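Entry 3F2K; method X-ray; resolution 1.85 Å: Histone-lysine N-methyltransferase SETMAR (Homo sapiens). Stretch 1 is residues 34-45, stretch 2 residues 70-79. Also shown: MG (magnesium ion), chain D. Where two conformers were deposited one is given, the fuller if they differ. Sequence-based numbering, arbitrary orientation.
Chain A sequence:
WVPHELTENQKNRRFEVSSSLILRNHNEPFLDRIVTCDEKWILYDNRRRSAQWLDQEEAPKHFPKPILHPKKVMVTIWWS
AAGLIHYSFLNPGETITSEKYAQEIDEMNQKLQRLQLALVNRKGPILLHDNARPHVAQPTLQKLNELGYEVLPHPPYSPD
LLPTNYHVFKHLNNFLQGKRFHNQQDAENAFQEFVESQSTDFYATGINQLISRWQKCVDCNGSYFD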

ATOM      1  N   ILE A  34     -10.539  -2.773   3.423  1.00 16.39           N
ATOM      2  CA  ILE A  34      -9.050  -2.764   3.250  1.00 16.11           C
ATOM      3  C   ILE A  34      -8.430  -1.399   3.422  1.00 15.13           C
ATOM      4  O   ILE A  34      -8.934  -0.418   2.859  1.00 17.17           O
ATOM      5  CB  ILE A  34      -8.614  -3.339   1.862  1.00 16.75           C
ATOM      6  CG1 ILE A  34      -8.854  -4.834   1.825  1.00 14.82           C
ATOM      7  CG2 ILE A  34      -7.025  -3.131   1.666  1.00 15.95           C
ATOM      8  CD1 ILE A  34      -8.735  -5.486   0.440  1.00 17.35           C
ATOM      9  N   VAL A  35      -7.373  -1.345   4.228  1.00 13.69           N
ATOM     10  CA  VAL A  35      -6.424  -0.246   4.279  1.00 13.29           C
ATOM     11  C   VAL A  35      -5.129  -0.856   3.675  1.00 11.43           C
ATOM     12  O   VAL A  35      -4.778  -1.947   4.020  1.00 14.04           O
ATOM     13  CB  VAL A  35      -6.131   0.182   5.732  1.00 14.14           C
ATOM     14  CG1 VAL A  35      -5.018   1.184   5.742  1.00 14.64           C
ATOM     15  CG2 VAL A  35      -7.425   0.929   6.305  1.00 15.32           C
ATOM     16  N   THR A  36      -4.457  -0.120   2.819  1.00 13.86           N
ATOM     17  CA  THR A  36      -3.275  -0.633   2.215  1.00 15.45           C
ATOM     18  C   THR A  36      -2.158   0.401   2.137  1.00 14.65           C
ATOM     19  O   THR A  36      -2.407   1.658   2.093  1.00 15.04           O
ATOM     20  CB  THR A  36      -3.630  -1.234   0.792  1.00 13.62           C
ATOM     21  OG1 THR A  36      -2.606  -2.148   0.368  1.00 14.42           O
ATOM     22  CG2 THR A  36      -3.909  -0.163  -0.265  1.00 13.13           C
ATOM     23  N   CYS A  37      -0.930  -0.087   1.986  0.50 14.57           N
ATOM     24  CA  CYS A  37       0.199   0.840   1.996  0.50 14.78           C
ATOM     25  C   CYS A  37       1.373   0.248   1.288  0.50 15.24           C
ATOM     26  O   CYS A  37       1.358  -0.942   0.972  0.50 15.66           O
ATOM     27  CB  CYS A  37       0.599   1.135   3.438  0.50 15.45           C
ATOM     28  SG  CYS A  37       1.348  -0.244   4.292  0.50 12.73           S
ATOM     29  N   ASP A  38       2.381   1.099   1.093  1.00 16.13           N
ATOM     30  CA  ASP A  38       3.686   0.698   0.623  1.00 17.29           C
ATOM     31  C   ASP A  38       4.619   1.886   0.769  1.00 17.96           C
ATOM     32  O   ASP A  38       4.206   3.074   0.837  1.00 17.91           O
ATOM     33  CB  ASP A  38       3.663   0.204  -0.861  1.00 16.38           C
ATOM     34  CG  ASP A  38       4.875  -0.709  -1.200  1.00 19.76           C
ATOM     35  OD1 ASP A  38       5.487  -1.243  -0.239  1.00 14.16           O
ATOM     36  OD2 ASP A  38       5.160  -0.872  -2.394  1.00 17.72           O
ATOM     37  N   GLU A  39       5.881   1.541   0.714  1.00 17.42           N
ATOM     38  CA  GLU A  39       6.995   2.506   0.785  1.00 17.63           C
ATOM     39  C   GLU A  39       7.534   2.669  -0.641  1.00 17.73           C
ATOM     40  O   GLU A  39       7.590   1.709  -1.453  1.00 17.74           O
ATOM     41  CB  GLU A  39       8.080   1.958   1.734  1.00 17.19           C
ATOM     42  CG  GLU A  39       7.738   1.980   3.270  1.00 19.24           C
ATOM     43  CD  GLU A  39       6.964   0.716   3.742  1.00 18.61           C
ATOM     44  OE1 GLU A  39       6.661  -0.157   2.919  1.00 18.87           O
ATOM     45  OE2 GLU A  39       6.732   0.610   4.964  1.00 18.29           O
ATOM     46  N   LYS A  40       7.948   3.891  -0.948  1.00 18.65           N
ATOM     47  CA  LYS A  40       8.709   4.126  -2.186  1.00 21.28           C
ATOM     48  C   LYS A  40       9.790   5.209  -1.992  1.00 23.11           C
ATOM     49  O   LYS A  40       9.558   6.236  -1.385  1.00 20.71           O
ATOM     50  CB  LYS A  40       7.742   4.548  -3.317  1.00 20.20           C
ATOM     51  CG  LYS A  40       8.372   5.149  -4.557  1.00 21.05           C
ATOM     52  CD  LYS A  40       7.340   5.369  -5.629  1.00 21.33           C
ATOM     53  CE  LYS A  40       7.964   6.077  -6.826  1.00 26.97           C
ATOM     54  NZ  LYS A  40       8.663   4.975  -7.518  1.00 27.42           N
ATOM     55  N   TRP A  41      10.976   4.954  -2.527  1.00 25.10           N
ATOM     56  CA  TRP A  41      11.953   6.047  -2.708  1.00 26.39           C
ATOM     57  C   TRP A  41      11.652   6.948  -3.924  1.00 25.96           C
ATOM     58  O   TRP A  41      11.626   6.488  -5.098  1.00 27.87           O
ATOM     59  CB  TRP A  41      13.391   5.459  -2.793  1.00 27.91           C
ATOM     60  CG  TRP A  41      13.850   4.855  -1.504  1.00 31.18           C
ATOM     61  CD1 TRP A  41      13.811   3.543  -1.162  1.00 34.47           C
ATOM     62  CD2 TRP A  41      14.349   5.561  -0.351  1.00 33.01           C
ATOM     63  NE1 TRP A  41      14.269   3.380   0.120  1.00 35.70           N
ATOM     64  CE2 TRP A  41      14.620   4.600   0.636  1.00 36.11           C
ATOM     65  CE3 TRP A  41      14.615   6.907  -0.073  1.00 32.10           C
ATOM     66  CZ2 TRP A  41      15.145   4.946   1.910  1.00 33.99           C
ATOM     67  CZ3 TRP A  41      15.130   7.258   1.176  1.00 34.13           C
ATOM     68  CH2 TRP A  41      15.370   6.285   2.161  1.00 31.45           C
ATOM     69  N   ILE A  42      11.437   8.223  -3.638  1.00 26.01           N
ATOM     70  CA  ILE A  42      11.164   9.221  -4.659  1.00 27.34           C
ATOM     71  C   ILE A  42      12.540   9.924  -4.917  1.00 28.63           C
ATOM     72  O   ILE A  42      13.094  10.545  -4.015  1.00 27.86           O
ATOM     73  CB  ILE A  42      10.215  10.274  -4.201  1.00 27.47           C
ATOM     74  CG1 ILE A  42       8.788   9.701  -4.069  1.00 27.25           C
ATOM     75  CG2 ILE A  42      10.261  11.534  -5.204  1.00 27.54           C
ATOM     76  CD1 ILE A  42       7.763  10.722  -3.654  1.00 28.00           C
ATOM     77  N   LEU A  43      13.049   9.733  -6.122  1.00 30.71           N
ATOM     78  CA  LEU A  43      14.303  10.374  -6.559  1.00 32.51           C
ATOM     79  C   LEU A  43      14.086  11.858  -6.756  1.00 32.90           C
ATOM     80  O   LEU A  43      12.997  12.307  -7.139  1.00 31.90           O
ATOM     81  CB  LEU A  43      14.797   9.783  -7.876  1.00 32.94           C
ATOM     82  CG  LEU A  43      15.021   8.280  -7.986  1.00 34.05           C
ATOM     83  CD1 LEU A  43      15.436   7.940  -9.371  1.00 38.37           C
ATOM     84  CD2 LEU A  43      16.040   7.762  -6.961  1.00 38.22           C
ATOM     85  N   TYR A  44      15.137  12.629  -6.507  1.00 33.87           N
ATOM     86  CA  TYR A  44      15.074  14.062  -6.696  1.00 35.86           C
ATOM     87  C   TYR A  44      15.126  14.400  -8.191  1.00 35.90           C
ATOM     88  O   TYR A  44      14.444  15.338  -8.640  1.00 35.64           O
ATOM     89  CB  TYR A  44      16.229  14.759  -5.982  1.00 36.70           C
ATOM     90  CG  TYR A  44      16.065  15.016  -4.502  1.00 38.50           C
ATOM     91  CD1 TYR A  44      15.395  14.110  -3.657  1.00 38.50           C
ATOM     92  CD2 TYR A  44      16.659  16.129  -3.922  1.00 39.72           C
ATOM     93  CE1 TYR A  44      15.292  14.337  -2.306  1.00 39.00           C
ATOM     94  CE2 TYR A  44      16.555  16.352  -2.568  1.00 37.81           C
ATOM     95  CZ  TYR A  44      15.863  15.461  -1.772  1.00 38.72           C
ATOM     96  OH  TYR A  44      15.786  15.697  -0.434  1.00 39.73           O
ATOM     97  N   ASP A  45      15.906  13.614  -8.944  1.00 35.72           N
ATOM     98  CA  ASP A  45      16.094  13.791 -10.391  1.00 36.21           C
ATOM     99  C   ASP A  45      15.437  12.659 -11.167  1.00 35.26           C
ATOM    100  O   ASP A  45      15.916  11.517 -11.152  1.00 34.98           O
ATOM    101  CB  ASP A  45      17.612  13.924 -10.735  1.00 36.88           C
ATOM    102  CG  ASP A  45      17.887  14.065 -12.248  1.00 39.66           C
ATOM    103  OD1 ASP A  45      19.009  14.502 -12.593  1.00 44.48           O
ATOM    104  OD2 ASP A  45      17.017  13.751 -13.093  1.00 34.43           O
ATOM    105  N   PRO A  70      22.768   9.681  -5.728  1.00 42.92           N
ATOM    106  CA  PRO A  70      21.545  10.467  -6.041  1.00 42.20           C
ATOM    107  C   PRO A  70      20.660  10.681  -4.841  1.00 40.27           C
ATOM    108  O   PRO A  70      20.455   9.755  -4.045  1.00 41.27           O
ATOM    109  CB  PRO A  70      20.825   9.622  -7.089  1.00 41.73           C
ATOM    110  CG  PRO A  70      21.915   8.825  -7.755  1.00 43.05           C
ATOM    111  CD  PRO A  70      22.905   8.520  -6.644  1.00 43.75           C
ATOM    112  N   LYS A  71      20.192  11.906  -4.658  1.00 38.14           N
ATOM    113  CA  LYS A  71      19.334  12.171  -3.534  1.00 35.88           C
ATOM    114  C   LYS A  71      17.919  11.583  -3.779  1.00 34.34           C
ATOM    115  O   LYS A  71      17.443  11.478  -4.938  1.00 31.85           O
ATOM    116  CB  LYS A  71      19.276  13.662  -3.213  1.00 36.53           C
ATOM    117  N   LYS A  72      17.279  11.230  -2.664  1.00 32.65           N
ATOM    118  CA  LYS A  72      15.972  10.559  -2.663  1.00 31.34           C
ATOM    119  C   LYS A  72      15.338  10.780  -1.305  1.00 30.30           C
ATOM    120  O   LYS A  72      16.021  11.068  -0.291  1.00 29.40           O
ATOM    121  CB  LYS A  72      16.121   9.038  -2.952  1.00 31.93           C
ATOM    122  CG  LYS A  72      17.103   8.309  -2.015  1.00 30.13           C
ATOM    123  CD  LYS A  72      17.398   6.864  -2.436  1.00 34.95           C
ATOM    124  CE  LYS A  72      17.958   6.054  -1.221  1.00 36.66           C
ATOM    125  NZ  LYS A  72      19.072   6.874  -0.455  1.00 40.52           N
ATOM    126  N   VAL A  73      14.008  10.630  -1.253  1.00 28.24           N
ATOM    127  CA  VAL A  73      13.320  10.668   0.023  1.00 28.16           C
ATOM    128  C   VAL A  73      12.306   9.515  -0.044  1.00 26.84           C
ATOM    129  O   VAL A  73      11.687   9.293  -1.096  1.00 26.77           O
ATOM    130  CB  VAL A  73      12.659  12.067   0.290  1.00 27.80           C
ATOM    131  CG1 VAL A  73      11.701  12.491  -0.874  1.00 27.26           C
ATOM    132  CG2 VAL A  73      11.965  12.138   1.675  1.00 29.19           C
HETATM  133  N   MSE A  74      12.169   8.780   1.054  1.00 27.25           N
HETATM  134  CA  MSE A  74      11.146   7.735   1.155  1.00 26.64           C
HETATM  135  C   MSE A  74       9.802   8.254   1.613  1.00 24.68           C
HETATM  136  O   MSE A  74       9.688   8.974   2.597  1.00 25.35           O
HETATM  137  CB  MSE A  74      11.604   6.626   2.101  1.00 26.06           C
HETATM  138  CG  MSE A  74      10.657   5.470   2.152  1.00 28.18           C
HETATM  139 SE   MSE A  74      11.448   4.113   3.330  1.00 36.59          SE
HETATM  140  CE  MSE A  74      10.264   4.320   4.848  1.00 29.93           C
ATOM    141  N   VAL A  75       8.768   7.841   0.892  1.00 22.43           N
ATOM    142  CA  VAL A  75       7.368   8.147   1.264  1.00 20.67           C
ATOM    143  C   VAL A  75       6.666   6.821   1.575  1.00 20.30           C
ATOM    144  O   VAL A  75       7.018   5.743   1.023  1.00 20.01           O
ATOM    145  CB  VAL A  75       6.636   8.984   0.160  1.00 20.53           C
ATOM    146  CG1 VAL A  75       6.458   8.168  -1.162  1.00 21.75           C
ATOM    147  CG2 VAL A  75       5.254   9.551   0.671  1.00 20.94           C
ATOM    148  N   THR A  76       5.699   6.889   2.476  1.00 18.90           N
ATOM    149  CA  THR A  76       4.810   5.796   2.812  1.00 18.55           C
ATOM    150  C   THR A  76       3.412   6.450   2.662  1.00 18.55           C
ATOM    151  O   THR A  76       3.156   7.581   3.122  1.00 20.45           O
ATOM    152  CB  THR A  76       5.072   5.236   4.234  1.00 19.41           C
ATOM    153  OG1 THR A  76       6.476   4.907   4.372  1.00 19.28           O
ATOM    154  CG2 THR A  76       4.205   3.980   4.472  1.00 18.78           C
ATOM    155  N   ILE A  77       2.565   5.770   1.923  1.00 18.95           N
ATOM    156  CA  ILE A  77       1.181   6.192   1.719  1.00 17.55           C
ATOM    157  C   ILE A  77       0.236   5.086   2.174  1.00 16.59           C
ATOM    158  O   ILE A  77       0.435   3.881   1.896  1.00 16.00           O
ATOM    159  CB  ILE A  77       0.898   6.609   0.242  1.00 18.99           C
ATOM    160  CG1 ILE A  77      -0.541   7.187   0.119  1.00 18.39           C
ATOM    161  CG2 ILE A  77       1.144   5.463  -0.706  1.00 22.58           C
ATOM    162  CD1 ILE A  77      -0.910   7.718  -1.273  1.00 20.27           C
ATOM    163  N   TRP A  78      -0.813   5.506   2.863  1.00 15.94           N
ATOM    164  CA  TRP A  78      -1.814   4.662   3.384  1.00 15.68           C
ATOM    165  C   TRP A  78      -3.164   5.119   2.831  1.00 15.35           C
ATOM    166  O   TRP A  78      -3.525   6.287   2.931  1.00 16.15           O
ATOM    167  CB  TRP A  78      -1.887   4.822   4.936  1.00 18.42           C
ATOM    168  CG  TRP A  78      -0.556   4.607   5.677  1.00 18.97           C
ATOM    169  CD1 TRP A  78       0.500   5.480   5.762  1.00 20.05           C
ATOM    170  CD2 TRP A  78      -0.210   3.485   6.416  1.00 19.90           C
ATOM    171  NE1 TRP A  78       1.480   4.969   6.533  1.00 21.72           N
ATOM    172  CE2 TRP A  78       1.081   3.717   6.935  1.00 20.25           C
ATOM    173  CE3 TRP A  78      -0.863   2.257   6.688  1.00 17.17           C
ATOM    174  CZ2 TRP A  78       1.753   2.774   7.690  1.00 22.75           C
ATOM    175  CZ3 TRP A  78      -0.202   1.331   7.417  1.00 20.46           C
ATOM    176  CH2 TRP A  78       1.083   1.604   7.955  1.00 23.35           C
ATOM    177  N   TRP A  79      -3.974   4.159   2.410  1.00 13.81           N
ATOM    178  CA  TRP A  79      -5.261   4.494   1.765  1.00 15.56           C
ATOM    179  C   TRP A  79      -6.238   3.318   1.690  1.00 15.16           C
ATOM    180  O   TRP A  79      -5.871   2.140   1.845  1.00 15.96           O
ATOM    181  CB  TRP A  79      -4.988   5.039   0.356  1.00 15.24           C
ATOM    182  CG  TRP A  79      -4.190   4.111  -0.485  1.00 14.86           C
ATOM    183  CD1 TRP A  79      -2.841   3.873  -0.433  1.00 13.85           C
ATOM    184  CD2 TRP A  79      -4.709   3.327  -1.568  1.00 15.09           C
ATOM    185  NE1 TRP A  79      -2.474   3.002  -1.445  1.00 14.01           N
ATOM    186  CE2 TRP A  79      -3.602   2.658  -2.165  1.00 16.80           C
ATOM    187  CE3 TRP A  79      -5.988   3.177  -2.116  1.00 17.73           C
ATOM    188  CZ2 TRP A  79      -3.749   1.759  -3.268  1.00 18.98           C
ATOM    189  CZ3 TRP A  79      -6.165   2.316  -3.248  1.00 14.29           C
ATOM    190  CH2 TRP A  79      -5.023   1.593  -3.792  1.00 15.90           C
TER
HETATM  191 MG    MG D 227       7.251  -2.545  -0.354  1.00 20.28          MG
HETATM  192  O   HOH W   1       6.808  -2.855  -2.491  1.00 20.19           O
HETATM  193  O   HOH W   2       6.712   2.935   6.186  1.00 19.44           O
HETATM  194  O   HOH W   3       7.591  -2.328   1.768  1.00 18.58           O
HETATM  195  O   HOH W   4       8.359  -0.862  -0.660  1.00 20.19           O
HETATM  196  O   HOH W   5      18.206  11.671  -7.980  1.00 35.82           O
HETATM  197  O   HOH W   6       9.026  -3.771  -0.429  1.00 17.82           O

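Two neighbouring antiparallel strands, 34-43 and 72-79, pair through a backbone ladder, with aromatic rings packed against side chains of the partner strand. The ladder is tight at one end. Ile42 N donates to Val73 O (2.8 Å) and Val73 N to Ile42 O (2.9 Å). Lys40 and Val75 repeat the pattern, with Lys40 N to Val75 O and Val75 N to Lys40 O both 2.9 Å. Around Asp38 the strands spread. Asp38 N to Ile77 O is 3.5 Å and Ile77 N to Asp38 O is 3.3 Å, both weak. The pairing tightens again where Thr36 N meets Trp79 O at 2.8 Å.

Asp38 is also a magnesium ligand, with OD1 2.2 Å from MG. Its side chain lies on the same sheet face as Thr36, Lys40 and Ile42.

On the other face, the Trp41 ring is sandwiched. Met74 CB covers one face, 3.7 Å from Trp41 CZ3. Lys72 CE covers the opposite face, and Lys72 NZ adds a cation-pi contact. Nearby, one water joins Glu39 OE2 (2.6 Å) to Thr76 OG1 (2.7 Å). Cys37 CB lies over the Trp78 ring, 3.7 Å from Trp78 CE3.

Beyond the strand, Tyr44 N donates to Lys71 O (3.0 Å), and Lys71 CB sits over the Tyr44 ring.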